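Local coordinates for protein beta-glucosidase (Chaetomella raphigera, PDB 6JXG) that probably hydrolyses terminal, non-reducing beta-D-glucosyl residues with release of beta-D-glucose, as a secreted family 3 glycoside hydrolase of cellulose degradation, at residues Met169-Asp174 and Asp549-Gly554; Thr615-Val620 and Thr665-Leu670; Ala629-Leu634 and Phe653-Leu658. All coordinates share one frame; numbering follows the deposited sequence.

Contact 1 (Met169-Asp174 and Asp549-Gly554)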
ATOM      1  N   MET A 169      20.273  -3.697  -9.908  1.00 13.47           N
ATOM      2  CA  MET A 169      19.991  -2.588 -10.784  1.00 14.13           C
ATOM      3  C   MET A 169      20.017  -1.248 -10.050  1.00 14.32           C
ATOM      4  O   MET A 169      19.835  -1.160  -8.828  1.00 13.75           O
ATOM      5  CB  MET A 169      18.578  -2.756 -11.304  1.00 16.67           C
ATOM      6  CG  MET A 169      17.625  -2.657 -10.112  1.00 19.36           C
ATOM      7  SD  MET A 169      16.711  -1.151 -10.108  1.00 27.83           S
ATOM      8  CE  MET A 169      15.774  -2.330 -11.214  1.00 20.29           C
ATOM      9  N   SER A 170      20.199  -0.175 -10.811  1.00 13.35           N
ATOM     10  CA  SER A 170      20.100   1.185 -10.262  1.00 13.12           C
ATOM     11  C   SER A 170      18.822   1.905 -10.827  1.00 12.78           C
ATOM     12  O   SER A 170      18.464   1.813 -12.020  1.00 13.35           O
ATOM     13  CB  SER A 170      21.359   1.961 -10.582  1.00 13.84           C
ATOM     14  OG  SER A 170      21.268   3.276 -10.050  1.00 13.09           O
ATOM     15  N   SER A 171      18.147   2.607  -9.928  1.00 12.81           N
ATOM     16  CA  SER A 171      17.141   3.572 -10.224  1.00 13.04           C
ATOM     17  C   SER A 171      17.808   4.935 -10.092  1.00 13.57           C
ATOM     18  O   SER A 171      18.311   5.292  -9.013  1.00 13.20           O
ATOM     19  CB  SER A 171      16.010   3.457  -9.209  1.00 12.99           C
ATOM     20  OG  SER A 171      15.335   2.203  -9.388  1.00 12.43           O
ATOM     21  N   ASN A 172      17.727   5.710 -11.175  1.00 12.91           N
ATOM     22  CA  ASN A 172      18.337   6.995 -11.266  1.00 12.38           C
ATOM     23  C   ASN A 172      17.201   7.984 -11.577  1.00 13.61           C
ATOM     24  O   ASN A 172      16.644   8.023 -12.678  1.00 13.52           O
ATOM     25  CB  ASN A 172      19.405   7.024 -12.341  1.00 14.52           C
ATOM     26  CG  ASN A 172      20.360   5.889 -12.257  1.00 15.05           C
ATOM     27  OD1 ASN A 172      20.704   5.431 -11.165  1.00 17.04           O
ATOM     28  ND2 ASN A 172      20.800   5.384 -13.436  1.00 14.60           N
ATOM     29  N   ILE A 173      16.843   8.759 -10.570  1.00 14.14           N
ATOM     30  CA  ILE A 173      15.626   9.551 -10.603  1.00 13.76           C
ATOM     31  C   ILE A 173      15.996  11.015 -10.502  1.00 14.43           C
ATOM     32  O   ILE A 173      16.765  11.431  -9.621  1.00 12.84           O
ATOM     33  CB  ILE A 173      14.665   9.172  -9.493  1.00 13.53           C
ATOM     34  CG1 ILE A 173      14.548   7.631  -9.353  1.00 14.74           C
ATOM     35  CG2 ILE A 173      13.344   9.864  -9.721  1.00 14.49           C
ATOM     36  CD1 ILE A 173      13.573   7.201  -8.266  1.00 14.87           C
ATOM     37  N   ASP A 174      15.414  11.819 -11.387  1.00 14.59           N
ATOM     38  CA  ASP A 174      15.785  13.229 -11.425  1.00 15.69           C
ATOM     39  C   ASP A 174      15.195  13.934 -10.215  1.00 15.69           C
ATOM     40  O   ASP A 174      14.193  13.458  -9.633  1.00 14.59           O
ATOM     41  CB  ASP A 174      15.289  13.859 -12.746  1.00 16.89           C
ATOM     42  CG  ASP A 174      13.772  14.007 -12.806  1.00 14.92           C
ATOM     43  OD1 ASP A 174      13.055  13.138 -13.377  1.00 16.90           O
ATOM     44  OD2 ASP A 174      13.266  15.019 -12.257  1.00 16.18           O
ATOM     45  N   ASP A 549      17.155   1.709 -14.531  1.00 16.59           N
ATOM     46  CA  ASP A 549      15.980   2.495 -14.869  1.00 15.29           C
ATOM     47  C   ASP A 549      16.314   3.972 -14.651  1.00 15.38           C
ATOM     48  O   ASP A 549      16.593   4.390 -13.546  1.00 12.66           O
ATOM     49  CB  ASP A 549      14.763   2.023 -14.052  1.00 14.43           C
ATOM     50  CG  ASP A 549      13.434   2.653 -14.519  1.00 15.06           C
ATOM     51  OD1 ASP A 549      13.431   3.596 -15.341  1.00 13.82           O
ATOM     52  OD2 ASP A 549      12.336   2.210 -14.029  1.00 13.42           O
ATOM     53  N   ASN A 550      16.302   4.765 -15.730  1.00 14.88           N
ATOM     54  CA  ASN A 550      16.567   6.203 -15.638  1.00 14.76           C
ATOM     55  C   ASN A 550      15.308   7.048 -15.554  1.00 13.39           C
ATOM     56  O   ASN A 550      15.319   8.277 -15.623  1.00 11.92           O
ATOM     57  CB  ASN A 550      17.486   6.656 -16.773  1.00 17.69           C
ATOM     58  CG  ASN A 550      18.877   6.044 -16.617  1.00 20.29           C
ATOM     59  OD1 ASN A 550      19.664   6.462 -15.783  1.00 20.17           O
ATOM     60  ND2 ASN A 550      19.157   5.062 -17.419  1.00 24.55           N
ATOM     61  N   PHE A 551      14.210   6.364 -15.341  1.00 12.52           N
ATOM     62  CA  PHE A 551      12.963   7.025 -15.049  1.00 13.38           C
ATOM     63  C   PHE A 551      12.674   8.168 -16.069  1.00 13.03           C
ATOM     64  O   PHE A 551      12.396   9.279 -15.678  1.00 15.86           O
ATOM     65  CB  PHE A 551      12.874   7.530 -13.636  1.00 11.90           C
ATOM     66  CG  PHE A 551      12.711   6.429 -12.580  1.00 12.84           C
ATOM     67  CD1 PHE A 551      13.693   5.440 -12.399  1.00 13.93           C
ATOM     68  CD2 PHE A 551      11.620   6.378 -11.757  1.00 12.60           C
ATOM     69  CE1 PHE A 551      13.557   4.457 -11.427  1.00 12.63           C
ATOM     70  CE2 PHE A 551      11.506   5.401 -10.785  1.00 12.64           C
ATOM     71  CZ  PHE A 551      12.438   4.417 -10.664  1.00 11.73           C
ATOM     72  N   PRO A 552      12.764   7.887 -17.385  1.00 14.42           N
ATOM     73  CA  PRO A 552      12.627   8.996 -18.365  1.00 14.88           C
ATOM     74  C   PRO A 552      11.203   9.582 -18.413  1.00 13.85           C
ATOM     75  O   PRO A 552      10.995  10.689 -18.822  1.00 13.16           O
ATOM     76  CB  PRO A 552      13.023   8.317 -19.699  1.00 14.40           C
ATOM     77  CG  PRO A 552      12.602   6.915 -19.483  1.00 16.36           C
ATOM     78  CD  PRO A 552      13.024   6.621 -18.068  1.00 14.72           C
ATOM     79  N   GLU A 553      10.237   8.845 -17.895  1.00 14.54           N
ATOM     80  CA  GLU A 553       8.845   9.283 -17.885  1.00 14.24           C
ATOM     81  C   GLU A 553       8.658  10.376 -16.883  1.00 14.31           C
ATOM     82  O   GLU A 553       7.669  11.081 -16.921  1.00 13.64           O
ATOM     83  CB  GLU A 553       7.926   8.095 -17.577  1.00 13.70           C
ATOM     84  CG  GLU A 553       8.055   7.438 -16.195  1.00 13.34           C
ATOM     85  CD  GLU A 553       9.184   6.429 -16.040  1.00 13.20           C
ATOM     86  OE1 GLU A 553       9.831   5.982 -17.041  1.00 12.72           O
ATOM     87  OE2 GLU A 553       9.487   6.072 -14.866  1.00 13.58           O
ATOM     88  N   GLY A 554       9.575  10.445 -15.916  1.00 13.99           N
ATOM     89  CA  GLY A 554       9.600  11.498 -14.936  1.00 14.38           C
ATOM     90  C   GLY A 554       8.314  11.510 -14.131  1.00 13.61           C
ATOM     91  O   GLY A 554       7.829  10.490 -13.638  1.00 12.91           O
TER
HETATM   92  O   HOH W   1      16.585  10.074 -14.419  1.00 21.72           O
HETATM   93  O   HOH W   2      13.993  10.917 -13.929  1.00 24.43           O

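Contact 2 (Thr615-Val620 and Thr665-Leu670)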
ATOM      1  N   THR A 615      -9.456  25.651   1.433  1.00 17.32           N
ATOM      2  CA  THR A 615     -10.418  24.604   1.541  1.00 16.55           C
ATOM      3  C   THR A 615     -11.392  24.718   0.370  1.00 15.89           C
ATOM      4  O   THR A 615     -11.790  25.827   0.003  1.00 15.05           O
ATOM      5  CB  THR A 615     -11.221  24.781   2.832  1.00 16.85           C
ATOM      6  OG1 THR A 615     -10.374  24.521   3.929  1.00 17.44           O
ATOM      7  CG2 THR A 615     -12.337  23.774   2.936  1.00 15.62           C
ATOM      8  N   VAL A 616     -11.762  23.559  -0.183  1.00 13.83           N
ATOM      9  CA  VAL A 616     -12.688  23.461  -1.300  1.00 14.80           C
ATOM     10  C   VAL A 616     -13.865  22.596  -0.823  1.00 15.82           C
ATOM     11  O   VAL A 616     -13.632  21.598  -0.051  1.00 15.02           O
ATOM     12  CB  VAL A 616     -11.976  22.798  -2.504  1.00 14.89           C
ATOM     13  CG1 VAL A 616     -12.935  22.419  -3.619  1.00 14.97           C
ATOM     14  CG2 VAL A 616     -10.823  23.662  -2.981  1.00 16.94           C
ATOM     15  N   THR A 617     -15.116  22.966  -1.206  1.00 13.97           N
ATOM     16  CA  THR A 617     -16.225  22.135  -0.908  1.00 15.09           C
ATOM     17  C   THR A 617     -17.123  21.933  -2.089  1.00 16.23           C
ATOM     18  O   THR A 617     -17.035  22.648  -3.086  1.00 14.27           O
ATOM     19  CB  THR A 617     -17.086  22.585   0.293  1.00 16.28           C
ATOM     20  OG1 THR A 617     -17.894  23.707  -0.066  1.00 16.24           O
ATOM     21  CG2 THR A 617     -16.170  22.947   1.496  1.00 15.49           C
ATOM     22  N   ALA A 618     -17.996  20.947  -1.946  1.00 15.01           N
ATOM     23  CA  ALA A 618     -19.044  20.727  -2.946  1.00 15.34           C
ATOM     24  C   ALA A 618     -20.184  20.003  -2.316  1.00 15.09           C
ATOM     25  O   ALA A 618     -20.052  19.386  -1.223  1.00 13.78           O
ATOM     26  CB  ALA A 618     -18.512  19.965  -4.175  1.00 14.66           C
ATOM     27  N   LYS A 619     -21.330  20.090  -2.987  1.00 15.16           N
ATOM     28  CA  LYS A 619     -22.497  19.347  -2.567  1.00 15.83           C
ATOM     29  C   LYS A 619     -22.681  18.130  -3.455  1.00 14.87           C
ATOM     30  O   LYS A 619     -22.633  18.253  -4.701  1.00 14.83           O
ATOM     31  CB  LYS A 619     -23.777  20.199  -2.657  1.00 17.20           C
ATOM     32  CG  LYS A 619     -25.034  19.387  -2.366  1.00 19.62           C
ATOM     33  CD  LYS A 619     -26.139  20.338  -1.937  1.00 27.36           C
ATOM     34  CE  LYS A 619     -26.878  20.989  -3.069  1.00 33.11           C
ATOM     35  NZ  LYS A 619     -27.502  19.880  -3.797  1.00 37.48           N
ATOM     36  N   VAL A 620     -22.925  16.960  -2.820  1.00 13.23           N
ATOM     37  CA  VAL A 620     -23.111  15.732  -3.577  1.00 12.56           C
ATOM     38  C   VAL A 620     -24.487  15.202  -3.178  1.00 13.59           C
ATOM     39  O   VAL A 620     -24.894  15.274  -1.974  1.00 12.50           O
ATOM     40  CB  VAL A 620     -22.086  14.666  -3.156  1.00 13.76           C
ATOM     41  CG1 VAL A 620     -22.340  13.367  -3.873  1.00 13.67           C
ATOM     42  CG2 VAL A 620     -20.677  15.166  -3.452  1.00 15.21           C
ATOM     43  N   THR A 665     -22.336  17.577   2.124  1.00 13.80           N
ATOM     44  CA  THR A 665     -21.161  18.325   1.716  1.00 14.86           C
ATOM     45  C   THR A 665     -19.859  17.515   1.798  1.00 14.95           C
ATOM     46  O   THR A 665     -19.637  16.810   2.768  1.00 14.39           O
ATOM     47  CB  THR A 665     -21.044  19.544   2.566  1.00 14.61           C
ATOM     48  OG1 THR A 665     -22.197  20.394   2.305  1.00 15.25           O
ATOM     49  CG2 THR A 665     -19.792  20.298   2.229  1.00 14.19           C
ATOM     50  N   VAL A 666     -19.055  17.587   0.758  1.00 15.77           N
ATOM     51  CA  VAL A 666     -17.674  17.063   0.756  1.00 16.01           C
ATOM     52  C   VAL A 666     -16.714  18.193   0.914  1.00 14.99           C
ATOM     53  O   VAL A 666     -16.962  19.259   0.455  1.00 15.84           O
ATOM     54  CB  VAL A 666     -17.369  16.165  -0.479  1.00 13.82           C
ATOM     55  CG1 VAL A 666     -18.257  14.973  -0.390  1.00 14.03           C
ATOM     56  CG2 VAL A 666     -17.556  16.893  -1.777  1.00 15.52           C
ATOM     57  N   THR A 667     -15.602  17.924   1.587  1.00 14.73           N
ATOM     58  CA  THR A 667     -14.648  18.956   1.978  1.00 14.77           C
ATOM     59  C   THR A 667     -13.263  18.494   1.688  1.00 13.48           C
ATOM     60  O   THR A 667     -12.920  17.335   2.017  1.00 14.31           O
ATOM     61  CB  THR A 667     -14.826  19.245   3.471  1.00 15.41           C
ATOM     62  OG1 THR A 667     -16.111  19.865   3.625  1.00 15.28           O
ATOM     63  CG2 THR A 667     -13.762  20.118   3.996  1.00 16.68           C
ATOM     64  N   PHE A 668     -12.481  19.359   1.047  1.00 11.95           N
ATOM     65  CA  PHE A 668     -11.091  19.047   0.750  1.00 11.66           C
ATOM     66  C   PHE A 668     -10.228  20.135   1.371  1.00 12.81           C
ATOM     67  O   PHE A 668     -10.280  21.247   0.893  1.00 11.55           O
ATOM     68  CB  PHE A 668     -10.812  18.988  -0.784  1.00 11.37           C
ATOM     69  CG  PHE A 668     -11.857  18.218  -1.552  1.00 11.69           C
ATOM     70  CD1 PHE A 668     -11.945  16.811  -1.419  1.00 12.74           C
ATOM     71  CD2 PHE A 668     -12.816  18.872  -2.298  1.00 11.75           C
ATOM     72  CE1 PHE A 668     -12.886  16.065  -2.152  1.00 12.06           C
ATOM     73  CE2 PHE A 668     -13.828  18.121  -2.969  1.00 13.10           C
ATOM     74  CZ  PHE A 668     -13.844  16.710  -2.913  1.00 13.71           C
ATOM     75  N   ASN A 669      -9.423  19.790   2.384  1.00 12.00           N
ATOM     76  CA  ASN A 669      -8.452  20.737   2.972  1.00 13.61           C
ATOM     77  C   ASN A 669      -7.070  20.607   2.344  1.00 13.45           C
ATOM     78  O   ASN A 669      -6.493  19.494   2.272  1.00 13.60           O
ATOM     79  CB  ASN A 669      -8.407  20.511   4.475  1.00 14.10           C
ATOM     80  CG  ASN A 669      -9.730  20.789   5.131  1.00 16.15           C
ATOM     81  OD1 ASN A 669     -10.328  21.864   4.923  1.00 14.88           O
ATOM     82  ND2 ASN A 669     -10.228  19.824   5.895  1.00 16.65           N
ATOM     83  N   LEU A 670      -6.572  21.723   1.830  1.00 12.77           N
ATOM     84  CA  LEU A 670      -5.354  21.757   1.070  1.00 14.13           C
ATOM     85  C   LEU A 670      -4.188  22.283   1.905  1.00 15.98           C
ATOM     86  O   LEU A 670      -4.269  23.362   2.555  1.00 16.77           O
ATOM     87  CB  LEU A 670      -5.496  22.626  -0.190  1.00 13.34           C
ATOM     88  CG  LEU A 670      -6.472  22.100  -1.213  1.00 13.83           C
ATOM     89  CD1 LEU A 670      -6.845  23.223  -2.203  1.00 15.08           C
ATOM     90  CD2 LEU A 670      -5.836  20.935  -1.964  1.00 13.58           C
TER

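Contact 3 (Ala629-Leu634 and Phe653-Leu658)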
ATOM      1  N   ALA A 629     -22.368   5.101  -1.255  1.00 14.14           N
ATOM      2  CA  ALA A 629     -21.330   6.079  -0.942  1.00 13.18           C
ATOM      3  C   ALA A 629     -20.577   6.471  -2.172  1.00 12.70           C
ATOM      4  O   ALA A 629     -20.304   5.622  -3.051  1.00 13.21           O
ATOM      5  CB  ALA A 629     -20.368   5.528   0.069  1.00 13.60           C
ATOM      6  N   GLU A 630     -20.293   7.746  -2.269  1.00 13.38           N
ATOM      7  CA  GLU A 630     -19.505   8.296  -3.377  1.00 14.06           C
ATOM      8  C   GLU A 630     -18.167   8.825  -2.881  1.00 13.81           C
ATOM      9  O   GLU A 630     -18.092   9.461  -1.821  1.00 15.75           O
ATOM     10  CB  GLU A 630     -20.306   9.419  -4.035  1.00 15.30           C
ATOM     11  CG  GLU A 630     -19.539  10.293  -5.010  1.00 15.41           C
ATOM     12  CD  GLU A 630     -19.200   9.603  -6.313  1.00 16.33           C
ATOM     13  OE1 GLU A 630     -19.210  10.295  -7.388  1.00 15.74           O
ATOM     14  OE2 GLU A 630     -18.878   8.403  -6.259  1.00 16.03           O
ATOM     15  N   VAL A 631     -17.109   8.584  -3.654  1.00 12.48           N
ATOM     16  CA  VAL A 631     -15.784   9.122  -3.380  1.00 13.16           C
ATOM     17  C   VAL A 631     -15.598  10.344  -4.269  1.00 12.34           C
ATOM     18  O   VAL A 631     -15.304  10.226  -5.450  1.00 11.79           O
ATOM     19  CB  VAL A 631     -14.638   8.087  -3.633  1.00 12.75           C
ATOM     20  CG1 VAL A 631     -13.259   8.681  -3.340  1.00 13.51           C
ATOM     21  CG2 VAL A 631     -14.830   6.881  -2.789  1.00 13.04           C
ATOM     22  N   ALA A 632     -15.882  11.533  -3.706  1.00 12.14           N
ATOM     23  CA  ALA A 632     -15.599  12.780  -4.432  1.00 11.20           C
ATOM     24  C   ALA A 632     -14.106  13.042  -4.436  1.00 11.60           C
ATOM     25  O   ALA A 632     -13.446  12.833  -3.433  1.00 11.41           O
ATOM     26  CB  ALA A 632     -16.306  13.906  -3.802  1.00 10.60           C
ATOM     27  N   GLN A 633     -13.597  13.554  -5.542  1.00 10.96           N
ATOM     28  CA  GLN A 633     -12.169  13.720  -5.791  1.00 11.23           C
ATOM     29  C   GLN A 633     -11.909  15.118  -6.260  1.00 12.01           C
ATOM     30  O   GLN A 633     -12.727  15.658  -7.034  1.00 12.03           O
ATOM     31  CB  GLN A 633     -11.653  12.757  -6.829  1.00 10.84           C
ATOM     32  CG  GLN A 633     -11.866  11.324  -6.385  1.00 11.16           C
ATOM     33  CD  GLN A 633     -11.864  10.323  -7.509  1.00 11.30           C
ATOM     34  OE1 GLN A 633     -11.040  10.381  -8.410  1.00 11.39           O
ATOM     35  NE2 GLN A 633     -12.777   9.373  -7.439  1.00 11.36           N
ATOM     36  N   LEU A 634     -10.772  15.657  -5.806  1.00 12.38           N
ATOM     37  CA  LEU A 634     -10.258  16.957  -6.206  1.00 13.94           C
ATOM     38  C   LEU A 634      -8.918  16.801  -6.866  1.00 13.11           C
ATOM     39  O   LEU A 634      -7.984  16.268  -6.239  1.00 15.18           O
ATOM     40  CB  LEU A 634     -10.003  17.818  -4.972  1.00 14.52           C
ATOM     41  CG  LEU A 634      -9.883  19.331  -5.005  1.00 16.36           C
ATOM     42  CD1 LEU A 634      -8.938  19.936  -4.009  1.00 16.27           C
ATOM     43  CD2 LEU A 634      -9.952  20.042  -6.312  1.00 15.96           C
ATOM     44  N   PHE A 653      -9.730  13.998  -1.440  1.00 10.46           N
ATOM     45  CA  PHE A 653     -10.815  13.064  -1.656  1.00 11.78           C
ATOM     46  C   PHE A 653     -11.608  12.974  -0.406  1.00 11.21           C
ATOM     47  O   PHE A 653     -11.059  13.177   0.701  1.00 12.68           O
ATOM     48  CB  PHE A 653     -10.299  11.681  -2.119  1.00 11.14           C
ATOM     49  CG  PHE A 653      -9.332  11.012  -1.163  1.00 10.64           C
ATOM     50  CD1 PHE A 653      -7.981  11.298  -1.206  1.00 11.05           C
ATOM     51  CD2 PHE A 653      -9.779  10.087  -0.235  1.00 10.07           C
ATOM     52  CE1 PHE A 653      -7.117  10.716  -0.307  1.00 11.37           C
ATOM     53  CE2 PHE A 653      -8.929   9.449   0.642  1.00 10.43           C
ATOM     54  CZ  PHE A 653      -7.558   9.732   0.591  1.00 11.45           C
ATOM     55  N   ASP A 654     -12.873  12.656  -0.526  1.00 11.60           N
ATOM     56  CA  ASP A 654     -13.764  12.608   0.645  1.00 12.22           C
ATOM     57  C   ASP A 654     -14.905  11.656   0.305  1.00 13.43           C
ATOM     58  O   ASP A 654     -15.558  11.804  -0.708  1.00 14.88           O
ATOM     59  CB  ASP A 654     -14.274  14.042   0.956  1.00 13.23           C
ATOM     60  CG  ASP A 654     -15.030  14.140   2.290  1.00 14.89           C
ATOM     61  OD1 ASP A 654     -14.896  13.171   3.120  1.00 12.99           O
ATOM     62  OD2 ASP A 654     -15.761  15.158   2.482  1.00 14.28           O
ATOM     63  N   LYS A 655     -15.177  10.669   1.157  1.00 12.91           N
ATOM     64  CA  LYS A 655     -16.127   9.635   0.822  1.00 13.77           C
ATOM     65  C   LYS A 655     -17.425   9.906   1.611  1.00 15.42           C
ATOM     66  O   LYS A 655     -17.363  10.008   2.842  1.00 14.62           O
ATOM     67  CB  LYS A 655     -15.525   8.265   1.172  1.00 13.33           C
ATOM     68  CG  LYS A 655     -16.360   7.053   0.677  1.00 12.72           C
ATOM     69  CD  LYS A 655     -15.596   5.760   0.769  1.00 13.25           C
ATOM     70  CE  LYS A 655     -16.188   4.657  -0.109  1.00 13.41           C
ATOM     71  NZ  LYS A 655     -15.456   3.373   0.014  1.00 14.18           N
ATOM     72  N   ILE A 656     -18.562  10.000   0.932  1.00 14.31           N
ATOM     73  CA  ILE A 656     -19.815  10.366   1.578  1.00 15.36           C
ATOM     74  C   ILE A 656     -20.887   9.349   1.312  1.00 14.65           C
ATOM     75  O   ILE A 656     -21.103   8.896   0.197  1.00 14.08           O
ATOM     76  CB  ILE A 656     -20.275  11.774   1.137  1.00 15.30           C
ATOM     77  CG1 ILE A 656     -21.502  12.231   1.894  1.00 17.51           C
ATOM     78  CG2 ILE A 656     -20.476  11.882  -0.361  1.00 16.29           C
ATOM     79  CD1 ILE A 656     -21.802  13.715   1.719  1.00 18.05           C
ATOM     80  N   SER A 657     -21.527   8.965   2.383  1.00 15.72           N
ATOM     81  CA  SER A 657     -22.580   7.980   2.310  1.00 15.89           C
ATOM     82  C   SER A 657     -23.939   8.681   2.300  1.00 17.07           C
ATOM     83  O   SER A 657     -24.175   9.543   3.105  1.00 15.19           O
ATOM     84  CB  SER A 657     -22.406   6.989   3.474  1.00 17.41           C
ATOM     85  OG  SER A 657     -23.550   6.207   3.404  1.00 26.23           O
ATOM     86  N   LEU A 658     -24.795   8.358   1.326  1.00 17.36           N
ATOM     87  CA  LEU A 658     -26.070   9.049   1.131  1.00 16.99           C
ATOM     88  C   LEU A 658     -27.237   8.125   0.817  1.00 17.08           C
ATOM     89  O   LEU A 658     -27.100   7.172  -0.027  1.00 15.77           O
ATOM     90  CB  LEU A 658     -25.971  10.047  -0.000  1.00 16.80           C
ATOM     91  CG  LEU A 658     -24.979  11.200   0.240  1.00 17.01           C
ATOM     92  CD1 LEU A 658     -24.788  11.944  -1.081  1.00 17.19           C
ATOM     93  CD2 LEU A 658     -25.500  12.137   1.357  1.00 18.70           C
TER

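Contact 1 (Met169-Asp174 and Asp549-Gly554)
S171 and D549 form a single backbone bridge, held on one side by D549 N giving its hydrogen to S170 O at 2.8 Å and on the other by N172 N reaching D549 O at 2.9 Å. Both bonds are close to straight, and past them the two backbones separate.

Side-chain polar contacts continue the pairing. The amides of N172 and N550 lie side by side and point the same way, their planes 47° apart; N172 ND2 donates to N550 OD1 at 2.8 Å, with the acceptor in the plane of the N172 amide but the donor above the carbonyl plane of N550. D549 OD1 accepts from F551 N in an Asx turn, while its OD2 forms a salt bridge with K116.

The apolar part belongs to F551. With CG anti to its own carbonyl carbon (chi1 -72°), the ring lies beneath I173, whose CG1 sits 3.7 Å from the ring centroid, a CH-pi contact almost exactly over the centre. I173 CD1 extends over the same face toward CE2, and S171 CB approaches F551 CE1 obliquely at 3.5 Å. K116 adds a cation-pi contact and Y182 an edge-to-face one.

Where the backbones diverge, water takes over: one molecule lies between N172 O and N550 O, the approach to the latter rather short, and a second accepts from D174 N and donates to F551 O. D174 stands at the N-cap of helix 175-182, its OD2 making a weak bond to R176 N and its OD1 bonded to T177 OG1, beside a type I turn from F551 to G554. The arrangement is an interdomain seam, tying the N-terminal TIM-barrel-type region to a loop of the C-terminal region of this family 3 enzyme.

Contact 2 (Thr615-Val620 and Thr665-Leu670)
T615-V620 and T665-L670 run antiparallel, their axes 4.7 Å apart at closest approach, with paired backbone bonds joining V616 to F668 and A618 to V666; the shortest is F668 N to V616 O at 2.7 Å. On the face carrying the threonines, T615 and N669 lie alongside each other, and T615 OG1 donates to N669 OD1 at 2.8 Å in the plane of the amide carbonyl. OG1 is placed there by standing anti to its carbonyl carbon (chi1 -69°), and T615 CG2, anti to the backbone N, packs near N669 OD1, 4.1 Å from T667 CG2. A valine at T615 would probably leave N669 OD1 without this donor and its amide more at liberty to turn. T617 sets CG2 against T667 OG1, and its OG1 is hydrogen-bonded to T588 OG1. The other face is apolar: V616 CG1 meets F668 CD2 at 3.8 Å, and A618 CB meets V666 CG2. The V620 and V666 side chains cross at about a right angle, V620 CG2 lying 3.9 Å from V666 CG1. Strand 582-591 pairs with the far edge of strand 612-622, making it the middle of three, while V666, F668 and L670 pack on A632 and L634 of strand 628-637.

Contact 3 (Ala629-Leu634 and Phe653-Leu658)
V631 and K655 face each other across an antiparallel beta hairpin, strands 628-637 and 649-658 of the fibronectin type III-like domain. They form a non-hydrogen-bonded pair, and their side chains cross at a slant on the face they share with A629 and F653. K655 is fully extended, with CG anti to the backbone N (chi1 -172°), so its methylenes pass along V631 CG2: CG and CD each lie 3.8 Å from that methyl and CE 3.7 Å. The aliphatic stem is thus covered by valine while NZ travels on to T81 O and S526 OG, both beyond the hairpin.

F653 turns its ring away from the opposite strand. Its CG lies between the backbone N and the carbonyl carbon (chi1 58°), leaving CB as the part nearest V631 CG1, whereas the ring meets W82 edge-to-face and packs against helix 131-147. At the other end A629 CB rests 3.4 Å from I656 O, where the A629 and S657 backbones come close.

The opposite face holds E630, A632, D654 and I656, and here the larger side chains diverge. E630 bends away to Y584 and a salt bridge with K528; I656 keeps only CG2 near E630 O. A632, being small, leaves its CB against D654 O and faces V666 and F668 of the other sheet.

The backbone bonds from E630 N to I656 O and from I656 N to E630 O are both 2.8 Å long; of the pair between A632 and D654, the bond from A632 N to D654 O is the more bent, with an angle of 137° at the hydrogen.

Contacts 2 and 3 belong to one beta-sandwich: their centres are about 10 Å apart, and contact 3 is nested in the chain loop that contact 2 closes. Their sheets meet directly, D654 OD2 accepting a probable hydrogen bond from T667 N at 2.9 Å, with L658 CD1 packing against V620 O and F668 CE1 against A632 O. Contact 1 stands apart, its centre about 36 Å from that of contact 2 and about 35 Å from that of contact 3, with nearest atoms about 21 and 18 Å away. It alone adjoins a glycan, the N-acetylglucosamine attached to the protein at N205, which touches I173. Contact 1 joins the two larger regions, whereas contacts 2 and 3 build the fibronectin-like one.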